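Local coordinates for protein enoyl-CoA hydratase/isomerase (Mycobacterium abscessus, PDB 3QXZ) that probably acts on enoyl-CoA thioesters as a hydratase or isomerase of the crotonase family, at residues 239-249 / 256-264. Numbering follows the deposited sequence.
Sequences RLMGSQDAAEG and GRPPRWAGQ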
loop_
_atom_site.group_PDB
_atom_site.type_symbol
_atom_site.label_atom_id
_atom_site.label_comp_id
_atom_site.label_asym_id
_atom_site.label_seq_id
_atom_site.Cartn_x
_atom_site.Cartn_y
_atom_site.Cartn_z
ATOM N N ARG A 239 -15.062 -5.345 24.701
ATOM C CA ARG A 239 -15.569 -4.031 25.097
ATOM C C ARG A 239 -16.877 -3.699 24.394
ATOM O O ARG A 239 -17.849 -3.287 25.052
ATOM C CB ARG A 239 -14.517 -2.955 24.825
ATOM C CG ARG A 239 -14.930 -1.524 25.164
ATOM C CD ARG A 239 -13.731 -0.586 25.124
ATOM N NE ARG A 239 -14.077 0.833 25.252
ATOM C CZ ARG A 239 -14.273 1.459 26.413
ATOM N NH1 ARG A 239 -14.195 0.791 27.564
ATOM N NH2 ARG A 239 -14.570 2.757 26.428
ATOM N N LEU A 240 -16.930 -3.894 23.078
ATOM C CA LEU A 240 -18.138 -3.596 22.304
ATOM C C LEU A 240 -19.289 -4.544 22.601
ATOM O O LEU A 240 -20.445 -4.104 22.761
ATOM C CB LEU A 240 -17.810 -3.643 20.804
ATOM C CG LEU A 240 -16.859 -2.522 20.389
ATOM C CD1 LEU A 240 -16.241 -2.859 19.017
ATOM C CD2 LEU A 240 -17.549 -1.142 20.369
ATOM N N MET A 241 -19.000 -5.836 22.682
ATOM C CA MET A 241 -20.059 -6.814 22.962
ATOM C C MET A 241 -20.589 -6.696 24.391
ATOM O O MET A 241 -21.681 -7.192 24.676
ATOM C CB MET A 241 -19.563 -8.229 22.664
ATOM C CG MET A 241 -19.268 -8.456 21.192
ATOM S SD MET A 241 -18.582 -10.083 20.837
ATOM C CE MET A 241 -17.468 -10.373 22.201
ATOM N N GLY A 242 -19.837 -6.062 25.281
ATOM C CA GLY A 242 -20.312 -5.815 26.639
ATOM C C GLY A 242 -21.126 -4.548 26.765
ATOM O O GLY A 242 -21.446 -4.154 27.896
ATOM N N SER A 243 -21.429 -3.883 25.647
ATOM C CA SER A 243 -22.264 -2.672 25.600
ATOM C C SER A 243 -23.521 -2.926 24.809
ATOM O O SER A 243 -23.532 -3.667 23.829
ATOM C CB SER A 243 -21.501 -1.491 24.973
ATOM O OG SER A 243 -22.415 -0.527 24.409
ATOM N N GLN A 244 -24.609 -2.297 25.254
ATOM C CA GLN A 244 -25.897 -2.454 24.588
ATOM C C GLN A 244 -25.953 -2.048 23.119
ATOM O O GLN A 244 -26.814 -2.536 22.379
ATOM C CB GLN A 244 -27.006 -1.747 25.383
ATOM C CG GLN A 244 -27.374 -2.447 26.732
ATOM C CD GLN A 244 -28.218 -3.694 26.551
ATOM O OE1 GLN A 244 -28.953 -3.832 25.571
ATOM N NE2 GLN A 244 -28.130 -4.617 27.500
ATOM N N ASP A 245 -25.017 -1.203 22.671
ATOM C CA ASP A 245 -25.015 -0.834 21.244
ATOM C C ASP A 245 -24.826 -2.066 20.329
ATOM O O ASP A 245 -25.336 -2.086 19.212
ATOM C CB ASP A 245 -23.981 0.246 20.917
ATOM C CG ASP A 245 -24.438 1.634 21.332
ATOM O OD1 ASP A 245 -25.601 1.789 21.794
ATOM O OD2 ASP A 245 -23.671 2.601 21.164
ATOM N N ALA A 246 -24.151 -3.105 20.823
ATOM C CA ALA A 246 -23.957 -4.323 20.036
ATOM C C ALA A 246 -25.255 -5.094 19.821
ATOM O O ALA A 246 -25.377 -5.858 18.854
ATOM C CB ALA A 246 -22.874 -5.224 20.651
ATOM N N ALA A 247 -26.216 -4.889 20.722
ATOM C CA ALA A 247 -27.540 -5.493 20.535
ATOM C C ALA A 247 -28.457 -4.562 19.757
ATOM O O ALA A 247 -29.300 -5.029 18.974
ATOM C CB ALA A 247 -28.145 -5.846 21.870
ATOM N N GLU A 248 -28.291 -3.260 19.959
ATOM C CA GLU A 248 -29.122 -2.260 19.289
ATOM C C GLU A 248 -28.941 -2.216 17.762
ATOM O O GLU A 248 -29.892 -2.013 17.010
ATOM C CB GLU A 248 -28.876 -0.872 19.895
ATOM C CG GLU A 248 -29.600 0.305 19.198
ATOM C CD GLU A 248 -31.144 0.232 19.198
ATOM O OE1 GLU A 248 -31.772 -0.718 19.722
ATOM O OE2 GLU A 248 -31.722 1.156 18.610
ATOM N N GLY A 249 -27.713 -2.379 17.284
ATOM C CA GLY A 249 -27.483 -2.374 15.844
ATOM C C GLY A 249 -28.334 -3.401 15.103
ATOM O O GLY A 249 -29.090 -3.043 14.182
ATOM N N GLY A 256 -36.405 -2.366 11.226
ATOM C CA GLY A 256 -36.487 -1.367 10.156
ATOM C C GLY A 256 -36.529 0.081 10.634
ATOM O O GLY A 256 -37.280 0.911 10.084
ATOM N N ARG A 257 -35.723 0.402 11.646
ATOM C CA ARG A 257 -35.731 1.736 12.266
ATOM C C ARG A 257 -34.288 2.214 12.472
ATOM O O ARG A 257 -33.367 1.390 12.495
ATOM C CB ARG A 257 -36.482 1.691 13.601
ATOM C CG ARG A 257 -35.814 0.815 14.662
ATOM C CD ARG A 257 -36.608 0.703 15.961
ATOM N NE ARG A 257 -36.007 -0.315 16.821
ATOM C CZ ARG A 257 -34.932 -0.108 17.581
ATOM N NH1 ARG A 257 -34.352 1.077 17.608
ATOM N NH2 ARG A 257 -34.433 -1.095 18.310
ATOM N N PRO A 258 -34.074 3.540 12.623
ATOM C CA PRO A 258 -32.708 4.013 12.898
ATOM C C PRO A 258 -32.212 3.510 14.248
ATOM O O PRO A 258 -32.988 3.410 15.195
ATOM C CB PRO A 258 -32.854 5.543 12.924
ATOM C CG PRO A 258 -34.107 5.821 12.128
ATOM C CD PRO A 258 -35.018 4.679 12.509
ATOM N N PRO A 259 -30.909 3.186 14.345
ATOM C CA PRO A 259 -30.393 2.749 15.634
ATOM C C PRO A 259 -30.349 3.903 16.644
ATOM O O PRO A 259 -30.129 5.049 16.254
ATOM C CB PRO A 259 -28.985 2.240 15.289
ATOM C CG PRO A 259 -28.588 2.995 14.051
ATOM C CD PRO A 259 -29.881 3.184 13.281
ATOM N N ARG A 260 -30.593 3.583 17.911
ATOM C CA ARG A 260 -30.531 4.553 19.002
ATOM C C ARG A 260 -29.266 4.287 19.788
ATOM O O ARG A 260 -29.282 3.589 20.791
ATOM C CB ARG A 260 -31.781 4.424 19.896
ATOM C CG ARG A 260 -33.067 4.601 19.143
ATOM C CD ARG A 260 -34.269 4.516 20.069
ATOM N NE ARG A 260 -35.499 4.734 19.320
ATOM C CZ ARG A 260 -36.631 5.205 19.851
ATOM N NH1 ARG A 260 -36.703 5.516 21.146
ATOM N NH2 ARG A 260 -37.692 5.373 19.076
ATOM N N TRP A 261 -28.150 4.825 19.305
ATOM C CA TRP A 261 -26.873 4.530 19.946
ATOM C C TRP A 261 -26.733 5.209 21.309
ATOM O O TRP A 261 -27.104 6.385 21.464
ATOM C CB TRP A 261 -25.711 4.962 19.052
ATOM C CG TRP A 261 -25.680 4.437 17.660
ATOM C CD1 TRP A 261 -25.644 5.197 16.532
ATOM C CD2 TRP A 261 -25.618 3.065 17.228
ATOM N NE1 TRP A 261 -25.567 4.395 15.416
ATOM C CE2 TRP A 261 -25.538 3.080 15.808
ATOM C CE3 TRP A 261 -25.634 1.827 17.895
ATOM C CZ2 TRP A 261 -25.461 1.905 15.051
ATOM C CZ3 TRP A 261 -25.572 0.650 17.139
ATOM C CH2 TRP A 261 -25.486 0.705 15.733
ATOM N N ALA A 262 -26.177 4.473 22.265
ATOM C CA ALA A 262 -25.907 5.026 23.602
ATOM C C ALA A 262 -24.441 5.382 23.795
ATOM O O ALA A 262 -24.116 6.229 24.634
ATOM C CB ALA A 262 -26.332 4.042 24.674
ATOM N N GLY A 263 -23.547 4.731 23.042
ATOM C CA GLY A 263 -22.103 4.849 23.281
ATOM C C GLY A 263 -21.732 4.245 24.622
ATOM O O GLY A 263 -22.568 3.603 25.279
ATOM N N GLN A 264 -20.488 4.451 25.048
ATOM C CA GLN A 264 -20.081 4.026 26.390
ATOM C C GLN A 264 -19.029 4.933 27.017
ATOM O O GLN A 264 -18.359 5.680 26.310
ATOM C CB GLN A 264 -19.624 2.562 26.403
ATOM C CG GLN A 264 -18.562 2.186 25.377
ATOM C CD GLN A 264 -18.183 0.724 25.487
ATOM O OE1 GLN A 264 -18.444 -0.082 24.573
ATOM N NE2 GLN A 264 -17.593 0.359 26.624
HETATM O O HOH W 1 -15.634 5.334 25.188
#
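Two carboxylates, Asp245 and Glu248, one turn apart on helix 245-255, hold the extended C-terminal tail 256-264 as it doubles back along that helix, the last in this crotonase-family subunit, past the turn after helix 226-241. Asp245 bridges two consecutive backbone amides. Its OD1 receives Ala262 N through the syn lone pair at 2.8 Å, almost straight (176°), while OD2 takes Gly263 N at 2.8 Å, tilted out of the carboxylate plane. The short aspartate side chain suits a tail lying this close, and Gly263 tolerates the positive phi there. Glu248 reaches farther: CG anti to the backbone N (chi1 175°) and a bend at chi2 carry its carboxylate to the tail. There Arg257 meets it end-on in a two-pronged salt bridge, NH1 to OE2 at 2.8 Å and NH2 to OE1 at 3.0 Å. OE2 also accepts Arg260 N at 2.8 Å, on its anti lone pair, and so serves two donors. Arg251 pairs with Glu248 OE1 and Asp255 with Arg257 NE.

Trp261 fills the middle. Asp245 O lies in the ring plane at its edge, 3.4 Å from CZ3, and CH2 comes within 3.7 Å of Gly249 CA, an approach suited to bare glycine. Pro259 CB lies over one face of the indole, offset toward its rim; Pro206 of the same chain and Arg137 of a second subunit also pack on Trp261.

At the far end Gln264 stacks its amide over the Arg239 guanidinium, the planes 27° apart; Glu207 pairs with Arg239 NE. Before the helix, Ser243 OG caps Asp245 N at 3.2 Å.

With Asp245 and Glu248 both buried, these backbone and guanidinium donors probably stabilise their negative charges while fixing the tail's path beside the subunit interface.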